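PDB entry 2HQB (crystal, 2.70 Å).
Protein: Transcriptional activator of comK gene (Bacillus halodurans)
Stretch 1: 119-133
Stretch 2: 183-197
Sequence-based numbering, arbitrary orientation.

Stretch 1, residues 119-133: VAASMSETHKVGVIA
Stretch 2 183-197: DVFYPAGDGYHVPVV

Two parallel beta strands of one chain pair edge to edge, and an aspartate just before the second strand anchors the loop that leads into the first. Residues 119-122 end a helix, Met123 (selenomethionine) is the first to leave helical phi/psi, and a loop carries the chain into the strand ending at Ala133. The strands run in the same direction, their axes 24° apart and 4.7 Å at closest approach. Gly130 lies beside Phe185 (CA-CA 5.0 Å) and Val131 beside Tyr186 (CA-CA 4.6 Å). The ladder alternates as parallel pairing requires: Gly130 N donates to Val184 O (3.0 Å), Tyr186 N to Gly130 O (2.8 Å), and Ile132 N to Tyr186 O (3.0 Å). Upstream, Asp183 N reaches Lys128 O at 3.3 Å.

Asp183 (chi1 58°, p) points toward the loop and uses both carboxylate oxygens. OD1 accepts from Glu125 N (2.8 Å) and Thr126 N (3.2 Å), fixing two successive amides; OD2 accepts from Ser124 OG (2.5 Å), whose chi1 is t. Ser124 OG in turn receives a weak bond from Lys128 N (3.3 Å).

Val184 (t) is the most extensively covered residue. Its CG1 packs on Ala120 CB at 3.7 Å, joining strand to helix end, and it shares a sheet face with Val129, Val131 and Tyr186. There Val131 CG2 (chi1 t) meets the edge of the Tyr186 ring, 3.9 Å from CD2. Gly130 and Phe185 (m) belong to the other face, where glycine offers no side chain.

Past Tyr186 the register continues, Ile132 beside Pro187 and Ala133 beside Ala188 (CA-CA 4.7 Å each), before the chain leads to the helix at His193. Tyr192 (chi1 57°, p) points back, its OH donating to Ile132 O at 2.8 Å. Ile132 (m, t), buried and the most extensively covered residue of its stretch, brings CD1 to 4.5 Å from Val196 CG1.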

# COMPACT_ATOMS: atom_id res chain seq x y z
N VAL A 119 -15.39 8.67 -4.47
CA VAL A 119 -15.00 10.07 -4.44
C VAL A 119 -14.61 10.48 -5.86
O VAL A 119 -15.05 11.50 -6.38
CB VAL A 119 -13.77 10.31 -3.53
CG1 VAL A 119 -13.54 11.80 -3.40
CG2 VAL A 119 -13.94 9.69 -2.18
N ALA A 120 -13.76 9.68 -6.48
CA ALA A 120 -13.30 9.98 -7.82
C ALA A 120 -14.45 10.38 -8.74
O ALA A 120 -14.46 11.48 -9.28
CB ALA A 120 -12.57 8.77 -8.39
N ALA A 121 -15.42 9.48 -8.90
CA ALA A 121 -16.57 9.73 -9.76
C ALA A 121 -17.40 10.91 -9.27
O ALA A 121 -17.73 11.82 -10.04
CB ALA A 121 -17.42 8.51 -9.81
N SER A 122 -17.76 10.90 -7.99
CA SER A 122 -18.53 12.00 -7.44
C SER A 122 -17.92 13.34 -7.81
O SER A 122 -18.61 14.30 -8.07
CB SER A 122 -18.60 11.89 -5.91
OG SER A 122 -17.93 12.98 -5.29
N MSE A 123 -16.60 13.41 -7.85
CA MSE A 123 -15.94 14.66 -8.16
C MSE A 123 -15.65 14.85 -9.63
O MSE A 123 -14.83 15.70 -9.99
CB MSE A 123 -14.65 14.76 -7.36
CG MSE A 123 -14.90 14.97 -5.90
SE MSE A 123 -16.03 16.53 -5.72
CE MSE A 123 -14.72 17.87 -6.21
N SER A 124 -16.30 14.07 -10.47
CA SER A 124 -16.04 14.19 -11.88
C SER A 124 -17.09 15.01 -12.58
O SER A 124 -18.28 14.94 -12.26
CB SER A 124 -15.96 12.81 -12.54
OG SER A 124 -15.57 12.93 -13.90
N GLU A 125 -16.62 15.81 -13.53
CA GLU A 125 -17.50 16.62 -14.33
C GLU A 125 -17.94 15.82 -15.54
O GLU A 125 -19.13 15.74 -15.84
CB GLU A 125 -16.78 17.88 -14.77
CG GLU A 125 -16.79 18.98 -13.72
CD GLU A 125 -18.15 19.64 -13.59
OE1 GLU A 125 -19.08 19.00 -13.04
OE2 GLU A 125 -18.29 20.80 -14.04
N THR A 126 -16.98 15.18 -16.21
CA THR A 126 -17.24 14.38 -17.39
C THR A 126 -17.68 12.97 -17.11
O THR A 126 -17.74 12.15 -18.02
CB THR A 126 -16.00 14.22 -18.27
OG1 THR A 126 -15.31 15.47 -18.34
CG2 THR A 126 -16.41 13.78 -19.69
N HIS A 127 -17.98 12.65 -15.86
CA HIS A 127 -18.37 11.28 -15.55
C HIS A 127 -17.45 10.29 -16.25
O HIS A 127 -17.89 9.26 -16.77
CB HIS A 127 -19.82 11.07 -15.97
CG HIS A 127 -20.78 11.67 -15.01
ND1 HIS A 127 -20.57 12.91 -14.43
CD2 HIS A 127 -21.92 11.19 -14.46
CE1 HIS A 127 -21.54 13.16 -13.57
NE2 HIS A 127 -22.36 12.13 -13.56
N LYS A 128 -16.16 10.64 -16.27
CA LYS A 128 -15.11 9.84 -16.87
C LYS A 128 -13.88 9.81 -15.95
O LYS A 128 -13.11 10.78 -15.90
CB LYS A 128 -14.70 10.41 -18.23
CG LYS A 128 -15.71 10.15 -19.32
CD LYS A 128 -15.11 10.59 -20.66
CE LYS A 128 -15.98 10.21 -21.85
NZ LYS A 128 -15.33 10.65 -23.11
N VAL A 129 -13.71 8.71 -15.22
CA VAL A 129 -12.59 8.55 -14.31
C VAL A 129 -11.61 7.54 -14.88
O VAL A 129 -12.00 6.70 -15.70
CB VAL A 129 -13.05 8.02 -12.98
CG1 VAL A 129 -14.20 8.86 -12.47
CG2 VAL A 129 -13.47 6.57 -13.15
N GLY A 130 -10.36 7.61 -14.44
CA GLY A 130 -9.35 6.69 -14.95
C GLY A 130 -8.29 6.20 -13.97
O GLY A 130 -7.88 6.91 -13.03
N VAL A 131 -7.85 4.96 -14.21
CA VAL A 131 -6.81 4.35 -13.43
C VAL A 131 -5.60 4.10 -14.31
O VAL A 131 -5.77 3.53 -15.39
CB VAL A 131 -7.20 2.97 -12.89
CG1 VAL A 131 -6.00 2.34 -12.15
CG2 VAL A 131 -8.34 3.09 -11.95
N ILE A 132 -4.41 4.52 -13.87
CA ILE A 132 -3.16 4.22 -14.59
C ILE A 132 -2.40 3.31 -13.60
O ILE A 132 -1.76 3.78 -12.65
CB ILE A 132 -2.29 5.47 -14.86
CG1 ILE A 132 -3.07 6.47 -15.70
CG2 ILE A 132 -1.00 5.06 -15.57
CD1 ILE A 132 -2.28 7.74 -16.08
N ALA A 133 -2.52 2.01 -13.78
CA ALA A 133 -1.87 1.08 -12.88
C ALA A 133 -0.74 0.36 -13.60
O ALA A 133 -0.46 0.62 -14.77
CB ALA A 133 -2.86 0.09 -12.35
N ASP A 183 -11.11 13.35 -16.19
CA ASP A 183 -10.73 14.44 -15.32
C ASP A 183 -10.39 14.09 -13.86
O ASP A 183 -10.09 14.97 -13.06
CB ASP A 183 -11.84 15.49 -15.37
CG ASP A 183 -13.21 14.94 -14.97
OD1 ASP A 183 -14.17 15.73 -14.89
OD2 ASP A 183 -13.32 13.70 -14.74
N VAL A 184 -10.48 12.82 -13.50
CA VAL A 184 -10.12 12.38 -12.16
C VAL A 184 -9.25 11.15 -12.38
O VAL A 184 -9.68 10.19 -13.03
CB VAL A 184 -11.36 12.02 -11.33
CG1 VAL A 184 -10.96 11.71 -9.90
CG2 VAL A 184 -12.34 13.16 -11.38
N PHE A 185 -8.02 11.20 -11.87
CA PHE A 185 -7.08 10.09 -12.02
C PHE A 185 -6.60 9.35 -10.74
O PHE A 185 -6.47 9.92 -9.64
CB PHE A 185 -5.88 10.57 -12.83
CG PHE A 185 -6.24 11.15 -14.17
CD1 PHE A 185 -6.75 12.44 -14.28
CD2 PHE A 185 -6.00 10.43 -15.34
CE1 PHE A 185 -7.01 13.01 -15.54
CE2 PHE A 185 -6.25 11.00 -16.60
CZ PHE A 185 -6.76 12.29 -16.70
N TYR A 186 -6.39 8.05 -10.91
CA TYR A 186 -5.93 7.17 -9.85
C TYR A 186 -4.65 6.54 -10.39
O TYR A 186 -4.70 5.48 -11.01
CB TYR A 186 -6.97 6.07 -9.59
CG TYR A 186 -6.64 5.21 -8.40
CD1 TYR A 186 -6.02 5.74 -7.26
CD2 TYR A 186 -6.97 3.86 -8.39
CE1 TYR A 186 -5.73 4.94 -6.13
CE2 TYR A 186 -6.69 3.05 -7.26
CZ TYR A 186 -6.07 3.61 -6.14
OH TYR A 186 -5.84 2.84 -5.03
N PRO A 187 -3.49 7.20 -10.19
CA PRO A 187 -2.23 6.63 -10.71
C PRO A 187 -1.66 5.67 -9.67
O PRO A 187 -0.81 6.03 -8.84
CB PRO A 187 -1.39 7.87 -11.00
CG PRO A 187 -1.86 8.88 -9.95
CD PRO A 187 -3.31 8.57 -9.64
N ALA A 188 -2.15 4.44 -9.73
CA ALA A 188 -1.83 3.40 -8.79
C ALA A 188 -0.53 2.64 -8.98
O ALA A 188 -0.52 1.42 -9.22
CB ALA A 188 -3.00 2.42 -8.71
N GLY A 189 0.57 3.39 -8.84
CA GLY A 189 1.91 2.83 -8.96
C GLY A 189 2.80 3.69 -8.11
O GLY A 189 2.96 4.85 -8.42
N ASP A 190 3.34 3.14 -7.02
CA ASP A 190 4.22 3.93 -6.11
C ASP A 190 5.32 4.61 -6.86
O ASP A 190 5.55 5.79 -6.71
CB ASP A 190 4.88 3.05 -5.07
CG ASP A 190 3.90 2.40 -4.14
OD1 ASP A 190 3.51 3.07 -3.16
OD2 ASP A 190 3.53 1.23 -4.40
N GLY A 191 6.02 3.84 -7.68
CA GLY A 191 7.09 4.44 -8.44
C GLY A 191 6.79 5.74 -9.18
O GLY A 191 7.51 6.72 -8.97
N TYR A 192 5.74 5.78 -10.02
CA TYR A 192 5.45 6.99 -10.81
C TYR A 192 4.36 7.86 -10.31
O TYR A 192 4.06 8.87 -10.92
CB TYR A 192 5.11 6.60 -12.25
CG TYR A 192 3.95 5.65 -12.32
CD1 TYR A 192 2.64 6.06 -11.97
CD2 TYR A 192 4.16 4.32 -12.69
CE1 TYR A 192 1.58 5.14 -11.97
CE2 TYR A 192 3.11 3.38 -12.69
CZ TYR A 192 1.83 3.80 -12.33
OH TYR A 192 0.82 2.87 -12.30
N HIS A 193 3.77 7.48 -9.19
CA HIS A 193 2.67 8.23 -8.63
C HIS A 193 2.83 9.75 -8.62
O HIS A 193 1.99 10.46 -9.21
CB HIS A 193 2.37 7.70 -7.23
CG HIS A 193 1.17 8.31 -6.61
ND1 HIS A 193 -0.11 7.93 -6.93
CD2 HIS A 193 1.05 9.31 -5.70
CE1 HIS A 193 -0.97 8.67 -6.25
NE2 HIS A 193 -0.29 9.51 -5.50
N VAL A 194 3.86 10.28 -7.96
CA VAL A 194 4.04 11.74 -7.94
C VAL A 194 4.21 12.34 -9.35
O VAL A 194 3.47 13.25 -9.73
CB VAL A 194 5.18 12.14 -7.10
CG1 VAL A 194 5.33 13.62 -7.18
CG2 VAL A 194 4.93 11.73 -5.66
N PRO A 195 5.19 11.85 -10.13
CA PRO A 195 5.37 12.38 -11.49
C PRO A 195 4.00 12.64 -12.16
O PRO A 195 3.77 13.70 -12.73
CB PRO A 195 6.12 11.25 -12.19
CG PRO A 195 7.03 10.75 -11.13
CD PRO A 195 6.17 10.78 -9.86
N VAL A 196 3.10 11.66 -12.05
CA VAL A 196 1.78 11.77 -12.64
C VAL A 196 0.85 12.69 -11.85
O VAL A 196 0.05 13.39 -12.45
CB VAL A 196 1.10 10.38 -12.81
CG1 VAL A 196 -0.37 10.54 -13.13
CG2 VAL A 196 1.77 9.57 -13.92
N VAL A 197 0.95 12.69 -10.52
CA VAL A 197 0.09 13.58 -9.73
C VAL A 197 0.41 15.01 -10.11
O VAL A 197 -0.48 15.82 -10.33
CB VAL A 197 0.28 13.39 -8.19
CG1 VAL A 197 -0.24 14.57 -7.47
CG2 VAL A 197 -0.52 12.24 -7.72